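Local coordinates for protein octopine dehydrogenase (Pecten maximus, PDB 3C7A) that catalyses the NADH-dependent reductive condensation of L-arginine with pyruvate to form D-octopine, at residues A[75-78]-A[79-83]; A[150-153]-A[154-157]; A[196-199]-A[200-204]; A[289-292]-A[293-297]; A[388-391]-A[392-395]. All coordinates share one frame; numbering follows the deposited sequence.

Interaction 1 of 5, residues A[75-78]-A[79-83]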
# COMPACT_ATOMS: atom_id res chain seq x y z
N ASP A 75 4.53 0.86 25.02
CA ASP A 75 5.87 1.37 25.33
C ASP A 75 6.90 0.91 24.29
O ASP A 75 7.18 -0.29 24.18
CB ASP A 75 6.27 0.91 26.75
CG ASP A 75 7.57 1.56 27.25
OD1 ASP A 75 8.29 2.22 26.47
OD2 ASP A 75 7.87 1.39 28.45
N PRO A 76 7.46 1.86 23.51
CA PRO A 76 8.45 1.55 22.47
C PRO A 76 9.80 1.02 22.97
O PRO A 76 10.50 0.33 22.23
CB PRO A 76 8.64 2.90 21.75
CG PRO A 76 8.28 3.92 22.77
CD PRO A 76 7.17 3.31 23.57
N GLU A 77 10.17 1.35 24.21
CA GLU A 77 11.45 0.90 24.79
C GLU A 77 11.47 -0.62 25.01
O GLU A 77 12.51 -1.26 24.85
CB GLU A 77 11.77 1.65 26.09
CG GLU A 77 13.20 1.45 26.59
CD GLU A 77 13.54 2.26 27.83
OE1 GLU A 77 12.62 2.68 28.57
OE2 GLU A 77 14.75 2.48 28.08
N ILE A 78 10.32 -1.19 25.38
CA ILE A 78 10.19 -2.63 25.57
C ILE A 78 10.06 -3.38 24.23
O ILE A 78 10.68 -4.43 24.04
CB ILE A 78 8.98 -2.97 26.50
CG1 ILE A 78 9.20 -2.37 27.89
CG2 ILE A 78 8.75 -4.49 26.59
CD1 ILE A 78 7.95 -2.33 28.76
N ALA A 79 9.28 -2.82 23.31
CA ALA A 79 8.94 -3.49 22.05
C ALA A 79 10.04 -3.50 20.98
O ALA A 79 10.21 -4.49 20.27
CB ALA A 79 7.64 -2.91 21.47
N ILE A 80 10.78 -2.39 20.87
CA ILE A 80 11.75 -2.20 19.78
C ILE A 80 13.18 -2.65 20.11
O ILE A 80 13.91 -3.10 19.22
CB ILE A 80 11.75 -0.72 19.26
CG1 ILE A 80 10.36 -0.31 18.73
CG2 ILE A 80 12.85 -0.48 18.21
CD1 ILE A 80 9.94 -0.96 17.41
N SER A 81 13.58 -2.53 21.38
CA SER A 81 14.96 -2.84 21.80
C SER A 81 15.36 -4.30 21.56
O SER A 81 14.77 -5.22 22.12
CB SER A 81 15.19 -2.46 23.27
OG SER A 81 15.12 -1.05 23.44
N GLY A 82 16.37 -4.49 20.71
CA GLY A 82 16.91 -5.82 20.41
C GLY A 82 16.24 -6.59 19.28
O GLY A 82 16.58 -7.74 19.02
N ALA A 83 15.29 -5.95 18.60
CA ALA A 83 14.51 -6.60 17.53
C ALA A 83 15.30 -6.76 16.23
O ALA A 83 16.04 -5.87 15.82
CB ALA A 83 13.22 -5.83 17.28
O HOH W 1 13.14 -4.92 25.08
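Ser81 OG donates to Glu77 O at 3.0 Å, one helical turn back along the chain. The hydroxyl lies in the plane of that carbonyl and uses one of its lone pairs. It gets there because OG stands beside its own backbone N, anti to the carbonyl carbon (chi1 -66°), which turns it back over the end of the helix. Ser81 CB packs against the same oxygen. One residue earlier, Ile80 N donates to Pro76 O at 3.1 Å, while Ile80 CB and CG1 lie close over this carbonyl oxygen. Ala79 N reaches Asp75 O only weakly, at 3.4 Å. At the start of the helix Asp75 is the N-cap: its OD1 accepts from Glu77 N at 3.1 Å, the amide arriving from above the carboxylate plane. Further along, a type II beta turn runs from Ile80 to Ala83, with Gly82 at positive phi and Ala83 N bonded to Ile80 O. A water bridges the same region, donating to Ile78 O at 2.7 Å and weakly to Ser81 O. The short helix 76-80 follows strand 71-73 and leads into strand 85-88 of the nucleotide-binding sheet. Ala79 packs on Leu32 of strand 27-32 and its carbonyl takes a hydrogen bond from Arg30, while Glu77, Ile80 and Ser81 lean on Tyr105 in a loop after helix 95-102.

Interaction 2 of 5, residues A[150-153]-A[154-157]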
# COMPACT_ATOMS: atom_id res chain seq x y z
N ILE A 150 -12.05 -9.61 11.36
CA ILE A 150 -12.16 -9.92 12.80
C ILE A 150 -13.57 -10.42 13.16
O ILE A 150 -14.57 -9.84 12.73
CB ILE A 150 -11.79 -8.69 13.67
CG1 ILE A 150 -10.29 -8.37 13.56
CG2 ILE A 150 -12.18 -8.90 15.14
CD1 ILE A 150 -9.90 -6.98 14.06
N LYS A 151 -13.63 -11.49 13.96
CA LYS A 151 -14.91 -12.03 14.44
C LYS A 151 -15.20 -11.63 15.89
O LYS A 151 -16.36 -11.40 16.26
CB LYS A 151 -14.93 -13.56 14.31
CG LYS A 151 -14.70 -14.10 12.89
CD LYS A 151 -15.80 -13.70 11.91
CE LYS A 151 -17.08 -14.50 12.12
NZ LYS A 151 -18.14 -14.11 11.15
N GLU A 152 -14.15 -11.56 16.71
CA GLU A 152 -14.25 -11.15 18.11
C GLU A 152 -12.95 -10.45 18.52
O GLU A 152 -11.87 -11.04 18.43
CB GLU A 152 -14.51 -12.38 19.00
CG GLU A 152 -14.64 -12.08 20.50
CD GLU A 152 -15.05 -13.29 21.32
OE1 GLU A 152 -14.90 -14.44 20.84
OE2 GLU A 152 -15.52 -13.10 22.46
N PHE A 153 -13.06 -9.19 18.96
CA PHE A 153 -11.89 -8.35 19.25
C PHE A 153 -10.91 -8.98 20.25
O PHE A 153 -11.27 -9.28 21.40
CB PHE A 153 -12.31 -6.95 19.71
CG PHE A 153 -11.15 -6.06 20.11
CD1 PHE A 153 -10.82 -5.88 21.45
CD2 PHE A 153 -10.38 -5.41 19.14
CE1 PHE A 153 -9.74 -5.06 21.82
CE2 PHE A 153 -9.30 -4.60 19.50
CZ PHE A 153 -8.99 -4.42 20.84
N GLY A 154 -9.68 -9.17 19.80
CA GLY A 154 -8.59 -9.68 20.63
C GLY A 154 -8.57 -11.18 20.85
O GLY A 154 -7.72 -11.69 21.59
N ARG A 155 -9.49 -11.90 20.20
CA ARG A 155 -9.67 -13.33 20.46
C ARG A 155 -9.76 -14.23 19.21
O ARG A 155 -9.24 -15.35 19.23
CB ARG A 155 -10.90 -13.56 21.36
CG ARG A 155 -10.77 -13.00 22.78
CD ARG A 155 -12.04 -13.20 23.60
NE ARG A 155 -12.31 -14.61 23.89
CZ ARG A 155 -11.82 -15.28 24.93
NH1 ARG A 155 -11.02 -14.69 25.81
NH2 ARG A 155 -12.13 -16.56 25.09
N LYS A 156 -10.40 -13.75 18.15
CA LYS A 156 -10.67 -14.58 16.97
C LYS A 156 -10.68 -13.81 15.64
O LYS A 156 -11.26 -12.72 15.56
CB LYS A 156 -12.00 -15.32 17.15
CG LYS A 156 -12.16 -16.58 16.30
CD LYS A 156 -13.57 -17.15 16.38
CE LYS A 156 -13.88 -17.79 17.74
NZ LYS A 156 -13.17 -19.10 17.93
N VAL A 157 -10.05 -14.39 14.62
CA VAL A 157 -10.00 -13.81 13.27
C VAL A 157 -10.13 -14.89 12.17
O VAL A 157 -9.68 -16.02 12.34
CB VAL A 157 -8.72 -12.93 13.07
CG1 VAL A 157 -7.44 -13.77 13.10
CG2 VAL A 157 -8.80 -12.08 11.79
O HOH W 2 -14.33 -16.65 22.26
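The Arg155 guanidinium and the Glu152 carboxylate are the flat groups that meet, their planes 58° apart. A water lies at the guanidinium edge, in plane; it donates to Glu152 OE1 at 2.7 Å and accepts weakly from Arg155 NE. The direct link is a long salt bridge, Glu152 OE2 to Arg155 NE at 3.8 Å. Gly154 N comes up obliquely to the Phe153 ring, 3.5 Å from Phe153 CG. Glu152 and Arg155 run side by side in the same direction, Glu152 extended with CG anti to its backbone N (chi1 -179°), and OE2 also touches Arg155 CD. The far end of the guanidinium is held by Asp49 and the carbonyl of Ala45. The backbone carrying these groups forms a tight beta hairpin joining strand 146-150 to strand 156-171, with classic bulges on both arms. Glu152 O accepts from Lys156 N at 3.1 Å, in the carbonyl plane, and from Arg155 N at 3.1 Å. Lys156 O accepts from Lys151 N at 3.1 Å and weakly from Glu152 N. Gly154 takes the turn at positive phi. Ile150 and Val157 form a non-hydrogen-bonded pair, Ile150 CG1 and Val157 CG2 4.4 Å apart, on the face turned to helix 12-21. There Ile150 N bonds the side chain of Asn12, an NADH-binding residue.

Interaction 3 of 5, residues A[196-199]-A[200-204]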
# COMPACT_ATOMS: atom_id res chain seq x y z
N LEU A 196 11.58 -11.46 -5.60
CA LEU A 196 12.14 -10.10 -5.56
C LEU A 196 11.98 -9.35 -6.89
O LEU A 196 12.23 -9.90 -7.96
CB LEU A 196 13.62 -10.14 -5.16
CG LEU A 196 14.07 -9.65 -3.78
CD1 LEU A 196 13.21 -10.18 -2.64
CD2 LEU A 196 15.53 -10.00 -3.55
N ALA A 197 11.56 -8.08 -6.79
CA ALA A 197 11.46 -7.19 -7.95
C ALA A 197 12.82 -6.54 -8.27
O ALA A 197 13.74 -6.60 -7.46
CB ALA A 197 10.39 -6.13 -7.72
N LYS A 198 12.91 -5.91 -9.45
CA LYS A 198 14.18 -5.35 -9.94
C LYS A 198 14.59 -4.00 -9.32
O LYS A 198 15.78 -3.78 -9.07
CB LYS A 198 14.16 -5.23 -11.47
CG LYS A 198 14.37 -6.55 -12.21
CD LYS A 198 14.33 -6.34 -13.72
CE LYS A 198 14.77 -7.58 -14.49
NZ LYS A 198 13.78 -8.70 -14.39
N HIS A 199 13.63 -3.11 -9.09
CA HIS A 199 13.91 -1.74 -8.62
C HIS A 199 12.76 -1.19 -7.77
O HIS A 199 11.61 -1.58 -7.97
CB HIS A 199 14.16 -0.82 -9.83
CG HIS A 199 14.98 0.39 -9.52
ND1 HIS A 199 14.45 1.53 -8.95
CD2 HIS A 199 16.30 0.65 -9.71
CE1 HIS A 199 15.41 2.43 -8.80
NE2 HIS A 199 16.54 1.92 -9.26
N PHE A 200 13.07 -0.30 -6.83
CA PHE A 200 12.05 0.27 -5.94
C PHE A 200 11.11 1.28 -6.61
O PHE A 200 9.98 1.47 -6.17
CB PHE A 200 12.66 0.82 -4.64
CG PHE A 200 13.20 2.24 -4.74
CD1 PHE A 200 14.47 2.48 -5.24
CD2 PHE A 200 12.43 3.32 -4.31
CE1 PHE A 200 14.97 3.78 -5.32
CE2 PHE A 200 12.92 4.62 -4.38
CZ PHE A 200 14.19 4.86 -4.89
N LEU A 201 11.59 1.93 -7.68
CA LEU A 201 10.76 2.84 -8.48
C LEU A 201 9.82 2.10 -9.43
O LEU A 201 8.80 2.64 -9.86
CB LEU A 201 11.63 3.85 -9.25
CG LEU A 201 12.34 4.97 -8.48
CD1 LEU A 201 13.24 5.77 -9.41
CD2 LEU A 201 11.35 5.91 -7.77
N GLU A 202 10.18 0.85 -9.76
CA GLU A 202 9.29 -0.06 -10.49
C GLU A 202 8.05 -0.37 -9.66
O GLU A 202 6.92 -0.28 -10.15
CB GLU A 202 10.03 -1.36 -10.85
CG GLU A 202 9.17 -2.44 -11.53
CD GLU A 202 9.71 -3.86 -11.35
OE1 GLU A 202 10.94 -4.04 -11.30
OE2 GLU A 202 8.88 -4.79 -11.26
N MET A 203 8.27 -0.71 -8.39
CA MET A 203 7.20 -1.01 -7.43
C MET A 203 6.29 0.20 -7.18
O MET A 203 5.07 0.06 -7.04
CB MET A 203 7.80 -1.53 -6.11
CG MET A 203 6.81 -1.87 -4.99
SD MET A 203 5.70 -3.26 -5.30
CE MET A 203 6.86 -4.63 -5.40
N LEU A 204 6.89 1.39 -7.14
CA LEU A 204 6.17 2.64 -6.89
C LEU A 204 5.10 2.94 -7.95
O LEU A 204 3.94 3.18 -7.61
CB LEU A 204 7.16 3.82 -6.76
CG LEU A 204 6.68 5.17 -6.18
CD1 LEU A 204 7.83 5.90 -5.49
CD2 LEU A 204 6.03 6.07 -7.23
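The chain comes off strand 193-196 through Ala197 and Lys198, and His199, in an extended conformation, is the last residue before helix 200-205. Its ring caps the helix: Leu201 N donates to His199 ND1 at 3.2 Å, nearly straight at 168° and in the ring plane. The imidazole reaches this amide with CG anti to the backbone N (chi1 -156°). Since ND1 accepts, the proton of a neutral ring would lie on NE2, consistent with the weak bond from that side to Asn267. His199 O accepts two further amides, Glu202 N and Met203 N, both weakly. The rings of His199 and Phe200 lie side by side, their planes 19° apart but slid so that they barely overlap; the touch is His199 CE1 to Phe200 CD1 at 3.7 Å. Leu201 closes the cluster, its CG 4.0 Å above one face of the Phe200 ring, near the rim, and its CB 3.7 Å from His199 ND1. From within the first turn Glu202 reaches back. Its extended chain brings OE1 to Lys198 N at 3.3 Å, on the syn side and somewhat out of the carboxylate plane, while OE2 rests near Ala197 CB. The Lys198 amine turns away to a salt bridge with Asp271. Phe200 and Met203 face strand 156-171, and Glu202 lies close to Met206, which binds L-arginine. This is a histidine N-cap, its ring nitrogen holding the Leu201 amide, while Glu202 braces the loop through the amide of Lys198, at the helix that leads toward the substrate site.

Interaction 4 of 5, residues A[289-292]-A[293-297]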
# COMPACT_ATOMS: atom_id res chain seq x y z
N ASP A 289 -14.18 -12.90 -22.75
CA ASP A 289 -13.78 -12.31 -24.03
C ASP A 289 -12.65 -11.30 -23.82
O ASP A 289 -12.81 -10.35 -23.05
CB ASP A 289 -15.00 -11.64 -24.69
CG ASP A 289 -14.73 -11.21 -26.13
OD1 ASP A 289 -13.78 -11.73 -26.76
OD2 ASP A 289 -15.49 -10.36 -26.63
N ASP A 290 -11.53 -11.49 -24.52
CA ASP A 290 -10.30 -10.75 -24.23
C ASP A 290 -9.68 -9.93 -25.39
O ASP A 290 -8.51 -9.56 -25.32
CB ASP A 290 -9.24 -11.69 -23.62
CG ASP A 290 -8.71 -12.73 -24.62
OD1 ASP A 290 -9.12 -12.73 -25.80
OD2 ASP A 290 -7.88 -13.57 -24.21
N HIS A 291 -10.46 -9.64 -26.43
CA HIS A 291 -9.91 -8.99 -27.63
C HIS A 291 -9.53 -7.51 -27.48
O HIS A 291 -8.75 -6.98 -28.28
CB HIS A 291 -10.78 -9.25 -28.87
CG HIS A 291 -12.11 -8.56 -28.85
ND1 HIS A 291 -12.34 -7.36 -29.49
CD2 HIS A 291 -13.28 -8.91 -28.27
CE1 HIS A 291 -13.60 -7.00 -29.31
NE2 HIS A 291 -14.19 -7.92 -28.57
N ASP A 292 -10.09 -6.84 -26.47
CA ASP A 292 -9.64 -5.49 -26.07
C ASP A 292 -9.85 -5.22 -24.57
O ASP A 292 -10.38 -6.07 -23.85
CB ASP A 292 -10.28 -4.39 -26.94
CG ASP A 292 -11.81 -4.37 -26.89
OD1 ASP A 292 -12.40 -4.73 -25.84
OD2 ASP A 292 -12.42 -3.98 -27.90
N LEU A 293 -9.41 -4.04 -24.11
CA LEU A 293 -9.47 -3.69 -22.68
C LEU A 293 -10.90 -3.52 -22.14
O LEU A 293 -11.17 -3.86 -20.99
CB LEU A 293 -8.63 -2.43 -22.40
CG LEU A 293 -8.41 -1.97 -20.95
CD1 LEU A 293 -7.62 -3.00 -20.13
CD2 LEU A 293 -7.71 -0.62 -20.91
N TYR A 294 -11.79 -3.00 -22.98
CA TYR A 294 -13.20 -2.82 -22.62
C TYR A 294 -13.89 -4.16 -22.32
O TYR A 294 -14.62 -4.28 -21.33
CB TYR A 294 -13.96 -2.05 -23.71
CG TYR A 294 -15.46 -1.97 -23.51
CD1 TYR A 294 -16.03 -1.00 -22.68
CD2 TYR A 294 -16.32 -2.86 -24.15
CE1 TYR A 294 -17.41 -0.92 -22.49
CE2 TYR A 294 -17.70 -2.80 -23.97
CZ TYR A 294 -18.24 -1.83 -23.14
OH TYR A 294 -19.60 -1.76 -22.96
N HIS A 295 -13.65 -5.15 -23.17
CA HIS A 295 -14.24 -6.48 -23.02
C HIS A 295 -13.59 -7.31 -21.91
O HIS A 295 -14.26 -8.14 -21.28
CB HIS A 295 -14.21 -7.25 -24.34
CG HIS A 295 -15.20 -6.76 -25.35
ND1 HIS A 295 -14.90 -5.80 -26.29
CD2 HIS A 295 -16.50 -7.10 -25.56
CE1 HIS A 295 -15.97 -5.57 -27.04
NE2 HIS A 295 -16.95 -6.34 -26.62
N ALA A 296 -12.30 -7.08 -21.66
CA ALA A 296 -11.55 -7.80 -20.63
C ALA A 296 -12.02 -7.48 -19.20
O ALA A 296 -12.04 -8.35 -18.34
CB ALA A 296 -10.06 -7.54 -20.77
N ILE A 297 -12.39 -6.22 -18.98
CA ILE A 297 -12.87 -5.76 -17.66
C ILE A 297 -14.35 -6.11 -17.44
O ILE A 297 -14.71 -6.62 -16.38
CB ILE A 297 -12.61 -4.24 -17.45
CG1 ILE A 297 -11.11 -3.93 -17.48
CG2 ILE A 297 -13.22 -3.75 -16.13
CD1 ILE A 297 -10.75 -2.45 -17.56
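Asp292 and His295 make a helix N-cap at the surface of the alpha-helical domain, where the loop after helix 275-282 enters helix 293-298. One oxygen does most of the work: Asp292 OD1 accepts from His295 ND1 at 2.8 Å and from His295 N at 3.0 Å. The ring N-H comes in on the syn side, 27° out of the carboxylate plane, whereas the amide meets the oxygen almost along its C-O axis. Asp292 CG stands between the backbone N and the carbonyl carbon (chi1 59°), which folds the carboxylate over the first turn. The ring of His295 turns back beside its own N, bringing ND1 and the amide to the same acceptor. These two bonds fix the rotation of the imidazole. One face of that ring is met by His291, whose NE2 sits 3.2 Å above the plane toward the rim; the two rings are inclined at 37°, and His291 NE2 and His295 ND1 lie close without a hydrogen bond. Tyr294 CD2 approaches the opposite face. Asp289 OD2 lies 3.6 Å from His295 CD2, and together with Asp292 it could favour a protonated imidazole. The backbone continues the pattern with Ala296 N donating to Asp292 O at 3.1 Å. Behind the cap, Leu293 packs on Thr247 of helix 240-263 and on Tyr276 of helix 275-282. Far from the annotated sites, this is an aspartate N-cap in which a His-carboxylate hydrogen bond reinforces the usual capping bond to the third helical residue.

Interaction 5 of 5, residues A[388-391]-A[392-395]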
# COMPACT_ATOMS: atom_id res chain seq x y z
N PHE A 388 13.98 16.83 -1.32
CA PHE A 388 14.64 16.06 -2.37
C PHE A 388 14.15 16.56 -3.73
O PHE A 388 13.05 16.19 -4.18
CB PHE A 388 14.38 14.55 -2.22
CG PHE A 388 14.79 13.97 -0.89
CD1 PHE A 388 16.13 13.95 -0.50
CD2 PHE A 388 13.84 13.42 -0.03
CE1 PHE A 388 16.52 13.41 0.73
CE2 PHE A 388 14.22 12.87 1.20
CZ PHE A 388 15.56 12.87 1.58
N ASN A 389 14.96 17.39 -4.38
CA ASN A 389 14.52 18.13 -5.58
C ASN A 389 15.07 17.62 -6.92
O ASN A 389 14.57 18.02 -7.98
CB ASN A 389 14.84 19.63 -5.42
CG ASN A 389 14.16 20.26 -4.20
OD1 ASN A 389 14.76 21.06 -3.48
ND2 ASN A 389 12.89 19.90 -3.97
N THR A 390 16.08 16.76 -6.88
CA THR A 390 16.69 16.21 -8.10
C THR A 390 16.58 14.68 -8.18
O THR A 390 16.28 14.03 -7.17
CB THR A 390 18.18 16.61 -8.22
OG1 THR A 390 18.91 16.12 -7.08
CG2 THR A 390 18.34 18.12 -8.32
N LEU A 391 16.82 14.13 -9.37
CA LEU A 391 16.80 12.68 -9.58
C LEU A 391 17.89 11.94 -8.80
O LEU A 391 17.68 10.82 -8.33
CB LEU A 391 16.89 12.33 -11.07
CG LEU A 391 15.66 12.54 -11.98
CD1 LEU A 391 16.02 12.26 -13.43
CD2 LEU A 391 14.47 11.70 -11.55
N ASP A 392 19.06 12.58 -8.66
CA ASP A 392 20.17 12.03 -7.88
C ASP A 392 19.81 11.95 -6.39
O ASP A 392 20.15 10.97 -5.73
CB ASP A 392 21.44 12.86 -8.08
CG ASP A 392 22.69 12.17 -7.55
OD1 ASP A 392 23.07 11.11 -8.09
OD2 ASP A 392 23.29 12.68 -6.58
N ALA A 393 19.13 12.98 -5.88
CA ALA A 393 18.68 13.02 -4.49
C ALA A 393 17.57 12.01 -4.20
O ALA A 393 17.50 11.46 -3.10
CB ALA A 393 18.23 14.43 -4.12
N ILE A 394 16.71 11.77 -5.19
CA ILE A 394 15.64 10.77 -5.10
C ILE A 394 16.20 9.34 -5.02
O ILE A 394 15.68 8.51 -4.27
CB ILE A 394 14.62 10.92 -6.27
CG1 ILE A 394 13.71 12.13 -6.04
CG2 ILE A 394 13.77 9.66 -6.46
CD1 ILE A 394 13.09 12.71 -7.30
N LEU A 395 17.26 9.07 -5.77
CA LEU A 395 17.88 7.74 -5.82
C LEU A 395 18.77 7.41 -4.62
O LEU A 395 18.70 6.29 -4.09
CB LEU A 395 18.66 7.56 -7.13
CG LEU A 395 17.91 7.39 -8.45
CD1 LEU A 395 18.86 7.57 -9.63
CD2 LEU A 395 17.19 6.05 -8.54
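Thr390 touches Ala393 and Asp392 with the short side chain that starts the last helix. Its CB lies 4.1 Å from Asp392 N. From there OG1 takes the place between the backbone N and the carbonyl carbon (chi1 59°), pointing over the first turn; it accepts weakly from Ala393 N at 3.4 Å and touches Ala393 CB at 3.5 Å. This makes Thr390 the N-cap residue, OG1 meeting an amide of the first turn. Its carbonyl carries on the turn, accepting from Ile394 N at 3.0 Å, and Ile394 CG1 packs on the same oxygen. One residue on, Leu395 N donates to Leu391 O at 3.1 Å. Leu395 CG rests close to that carbonyl. Before the cap, Phe388 folds back toward the helix, its CD1 4.2 Å from Ala393 CB and 3.9 Å from Ala393 O. The Phe388 ring also meets Lys399 in a cation-pi contact beyond the helix. Arg126, in helix 121-129, makes weak hydrogen bonds to the carbonyls of Ile394 and Leu395, and Leu395 packs against His199 at the start of helix 200-205 and on the loop around Asn267.

Four of the five contacts begin a helix with an N-cap, through aspartate, histidine or threonine; interaction 2 is the exception, a hairpin. Only interactions 3 and 5 touch: His199 CE1 and Leu201 CD1 pack on Leu395 CD2 at 4.0 and 4.1 Å, seating helix 391-396 against helix 200-205. Interaction 2 lies near the cofactor, the Ile150 side chain about 6 Å from NAD; interaction 1 is further off, the side chains of Asp75 and Asp37 being about 11 Å apart. Interaction 3 adjoins the arginine site through Met206, its Met203 side chain about 13 Å from NAD. Interaction 4 is remote, its centre about 51 Å from that of interaction 1.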